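Local coordinates for tyrosine-protein phosphatase YwqE (PDB 3QY7) that removes phosphate from phosphotyrosine-containing proteins of Bacillus subtilis as a manganese-dependent tyrosine phosphatase with a PHP-like TIM-barrel fold, at residues Gly169-Gly172 against Lys173-Ala177; His204-Glu207 against Ala208-Val211. One frame throughout, in Å; residues are numbered along the deposited sequence. Where two conformers were deposited one is given.

Contacts 1 and 2 are both local, each joining residues a few positions apart on one continuous piece of chain, yet they illustrate two ways of ordering a helical start. Contact 1, at the surface, turns the chain between helix 164-168 and helix 173-184, and relies on glycines, a bridging water and one apolar touch. Contact 2, partly buried, is the first turns of helix 205-216, where four regular backbone hydrogen bonds do the work. Their centres lie 13 Å apart, and they meet directly: Ile170 CG2 packs on His204 CE1 at 3.6 Å. Helix 173-184 begins in contact 1 and packs on contact 2 through Lys176 and Val211, while helix 164-168 precedes the first and packs against the second.

Contact 1 of 2, residues Gly169-Gly172 against Lys173-Ala177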
# COMPACT_ATOMS: atom_id res chain seq x y z
N GLY A 169 1.52 -9.43 -13.54
CA GLY A 169 1.72 -10.88 -13.71
C GLY A 169 2.99 -11.47 -13.12
O GLY A 169 3.22 -12.68 -13.26
N ILE A 170 3.82 -10.65 -12.45
CA ILE A 170 5.11 -11.14 -11.93
C ILE A 170 4.99 -12.09 -10.73
O ILE A 170 5.98 -12.70 -10.29
CB ILE A 170 6.13 -10.00 -11.62
CG1 ILE A 170 5.70 -9.20 -10.39
CG2 ILE A 170 6.36 -9.13 -12.88
CD1 ILE A 170 6.72 -8.17 -9.91
N PHE A 171 3.79 -12.21 -10.20
CA PHE A 171 3.53 -13.15 -9.13
C PHE A 171 2.61 -14.27 -9.61
O PHE A 171 2.00 -14.98 -8.81
CB PHE A 171 2.98 -12.44 -7.89
CG PHE A 171 3.91 -11.38 -7.35
CD1 PHE A 171 5.24 -11.68 -7.06
CD2 PHE A 171 3.45 -10.08 -7.14
CE1 PHE A 171 6.11 -10.71 -6.57
CE2 PHE A 171 4.30 -9.09 -6.64
CZ PHE A 171 5.64 -9.40 -6.36
N GLY A 172 2.50 -14.38 -10.93
CA GLY A 172 1.80 -15.47 -11.52
C GLY A 172 0.52 -15.11 -12.17
O GLY A 172 0.07 -14.07 -11.98
N LYS A 173 -0.04 -16.02 -12.95
CA LYS A 173 -1.13 -15.78 -13.84
C LYS A 173 -2.40 -15.68 -13.08
O LYS A 173 -3.34 -15.07 -13.50
CB LYS A 173 -1.27 -16.97 -14.79
CG LYS A 173 -1.25 -16.64 -16.22
CD LYS A 173 -1.54 -17.88 -17.16
CE LYS A 173 -2.62 -18.82 -16.70
NZ LYS A 173 -2.75 -19.99 -17.62
N GLN A 174 -2.41 -16.36 -11.96
CA GLN A 174 -3.63 -16.45 -11.22
C GLN A 174 -3.89 -15.16 -10.46
O GLN A 174 -4.95 -14.67 -10.49
CB GLN A 174 -3.61 -17.64 -10.28
CG GLN A 174 -3.69 -18.93 -11.05
CD GLN A 174 -4.80 -18.94 -12.04
OE1 GLN A 174 -4.60 -18.90 -13.24
NE2 GLN A 174 -6.01 -18.96 -11.53
N LEU A 175 -2.87 -14.68 -9.77
CA LEU A 175 -2.98 -13.43 -9.07
C LEU A 175 -3.48 -12.32 -10.05
O LEU A 175 -4.36 -11.58 -9.71
CB LEU A 175 -1.62 -13.12 -8.44
CG LEU A 175 -1.45 -12.54 -7.06
CD1 LEU A 175 -2.43 -13.11 -6.09
CD2 LEU A 175 -0.04 -12.60 -6.48
N LYS A 176 -2.94 -12.25 -11.27
CA LYS A 176 -3.38 -11.20 -12.23
C LYS A 176 -4.88 -11.25 -12.56
O LYS A 176 -5.58 -10.23 -12.56
CB LYS A 176 -2.59 -11.27 -13.55
CG LYS A 176 -3.04 -10.23 -14.58
CD LYS A 176 -2.18 -10.27 -15.84
CE LYS A 176 -2.79 -9.38 -16.90
NZ LYS A 176 -1.97 -9.33 -18.14
N ALA A 177 -5.37 -12.44 -12.88
CA ALA A 177 -6.76 -12.64 -13.19
C ALA A 177 -7.68 -12.19 -12.04
O ALA A 177 -8.69 -11.51 -12.28
CB ALA A 177 -6.99 -14.12 -13.50
O HOH W 1 -0.45 -16.19 -9.21
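Phe171 and Leu175 form the tight part of this helix entry: Phe171 CB lies 3.3 Å from Leu175 CD2, and the methyl meets the ring obliquely. With CG set anti to its own carbonyl carbon (chi1 -59°), the Phe171 ring leads away from helix 173-184, and Ile170 CG1 sits 3.8 Å above the plane, over the ring centre. Just beside the apolar touch, a water receives the Leu175 N-H at 2.9 Å and donates to Phe171 O at 2.8 Å, so the first turn is joined to the loop through solvent. Gly169 closes the preceding helix in a Schellman motif and starts a type I turn, fastened by Gly172 N to Gly169 O at 3.0 Å. Gly172 is the N-cap residue; at the positive phi of both glycines a CB would jam against the preceding carbonyl oxygen, which calls for glycine. The solvent side is looser: Lys173 and Gln174 lead away at the exposed surface, and Lys176 touches the turn through its CB, 4.2 Å from Gly172 O, before its extended chain leaves. Arg139 adds a cation-pi contact to Phe171, Leu175 also packs on Arg144 of helix 141-145, and the whole turn links helix 164-168 to helix 173-184.

Contact 2 of 2, residues His204-Glu207 against Ala208-Val211; sequences HTQE and ALYV
Ala208 N donates to His204 O at 3.1 Å, the first of four backbone bonds from the N-H of residue i+4 to the C=O of residue i. Leu209 N follows on Thr205 O, Tyr210 N reaches Gln206 O at 2.9 Å, and Val211 N bonds to Glu207 O at 3.1 Å as the helix runs on. The polar ends of two side chains turn to another part of the fold: Gln206 NE2 donates to Gln32 O, and in the conformer given Glu207 OE1 is bonded to Gln32 NE2. These are the N-terminal turns of an alpha helix, with His204 at the N-cap position of helix 205-216, in a TIM-barrel fold. Packing across the turn is mostly side-chain carbon against the carbonyl oxygens of the turn before. Leu209 CG lies 3.4 Å from Thr205 O, a place it reaches by standing anti to its own carbonyl carbon (chi1 -68°), and CD1 then passes Gln206 OE1 at 4.2 Å as the two side chains cross obliquely. Val211 CG2 comes within 3.4 Å of Glu207 O, its torsion likewise carrying that branch back over the preceding turn. Ala208 CB rests 3.5 Å from His204 O. Tyr210 stays near Gln206 O and Glu207 O through its CB, while its ring leads away from the preceding turn on the exposed side. Farther out, Ala208 packs on Ser164 and Leu167 of helix 164-168, Val211 on Leu180 of helix 173-184, and Leu209 on Pro221 and Thr225 of helix 219-232.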
# COMPACT_ATOMS: atom_id res chain seq x y z
N HIS A 204 7.33 -2.50 -11.30
CA HIS A 204 6.38 -2.90 -12.34
C HIS A 204 5.19 -1.94 -12.48
O HIS A 204 4.08 -2.31 -12.88
CB HIS A 204 6.01 -4.39 -12.19
CG HIS A 204 7.04 -5.28 -12.78
ND1 HIS A 204 7.01 -5.67 -14.11
CD2 HIS A 204 8.20 -5.76 -12.28
CE1 HIS A 204 8.08 -6.40 -14.37
NE2 HIS A 204 8.81 -6.48 -13.28
N THR A 205 5.48 -0.68 -12.18
CA THR A 205 4.50 0.39 -12.13
C THR A 205 3.84 0.65 -13.49
O THR A 205 2.61 0.63 -13.60
CB THR A 205 5.17 1.68 -11.63
OG1 THR A 205 6.00 1.38 -10.49
CG2 THR A 205 4.13 2.70 -11.24
N GLN A 206 4.66 0.88 -14.51
CA GLN A 206 4.15 1.18 -15.85
C GLN A 206 3.45 -0.03 -16.45
O GLN A 206 2.41 0.13 -17.13
CB GLN A 206 5.28 1.68 -16.75
CG GLN A 206 5.80 3.06 -16.33
CD GLN A 206 4.76 4.18 -16.41
OE1 GLN A 206 3.85 4.16 -17.24
NE2 GLN A 206 4.91 5.16 -15.54
N GLU A 207 3.99 -1.21 -16.18
CA GLU A 207 3.42 -2.45 -16.67
C GLU A 207 1.98 -2.62 -16.17
O GLU A 207 1.07 -2.91 -16.97
CB GLU A 207 4.33 -3.61 -16.27
CG GLU A 207 5.71 -3.55 -16.95
CD GLU A 207 6.82 -2.81 -16.18
OE1 GLU A 207 6.58 -1.82 -15.43
OE2 GLU A 207 7.99 -3.23 -16.38
N ALA A 208 1.77 -2.39 -14.88
CA ALA A 208 0.44 -2.44 -14.26
C ALA A 208 -0.52 -1.40 -14.83
O ALA A 208 -1.68 -1.72 -15.07
CB ALA A 208 0.55 -2.31 -12.73
N LEU A 209 -0.03 -0.18 -15.05
CA LEU A 209 -0.88 0.88 -15.61
C LEU A 209 -1.30 0.52 -17.02
O LEU A 209 -2.45 0.73 -17.40
CB LEU A 209 -0.18 2.24 -15.59
CG LEU A 209 0.03 2.75 -14.16
CD1 LEU A 209 1.02 3.90 -14.16
CD2 LEU A 209 -1.29 3.19 -13.55
N TYR A 210 -0.38 -0.05 -17.79
CA TYR A 210 -0.72 -0.45 -19.16
C TYR A 210 -1.80 -1.54 -19.16
O TYR A 210 -2.73 -1.50 -19.96
CB TYR A 210 0.52 -0.89 -19.93
CG TYR A 210 0.27 -1.21 -21.39
CD1 TYR A 210 -0.45 -0.33 -22.20
CD2 TYR A 210 0.76 -2.38 -21.96
CE1 TYR A 210 -0.67 -0.62 -23.56
CE2 TYR A 210 0.54 -2.68 -23.31
CZ TYR A 210 -0.18 -1.80 -24.09
OH TYR A 210 -0.40 -2.10 -25.43
N VAL A 211 -1.67 -2.51 -18.26
CA VAL A 211 -2.69 -3.55 -18.11
C VAL A 211 -4.05 -2.91 -17.80
O VAL A 211 -5.06 -3.24 -18.43
CB VAL A 211 -2.28 -4.58 -17.03
CG1 VAL A 211 -3.48 -5.40 -16.56
CG2 VAL A 211 -1.16 -5.47 -17.56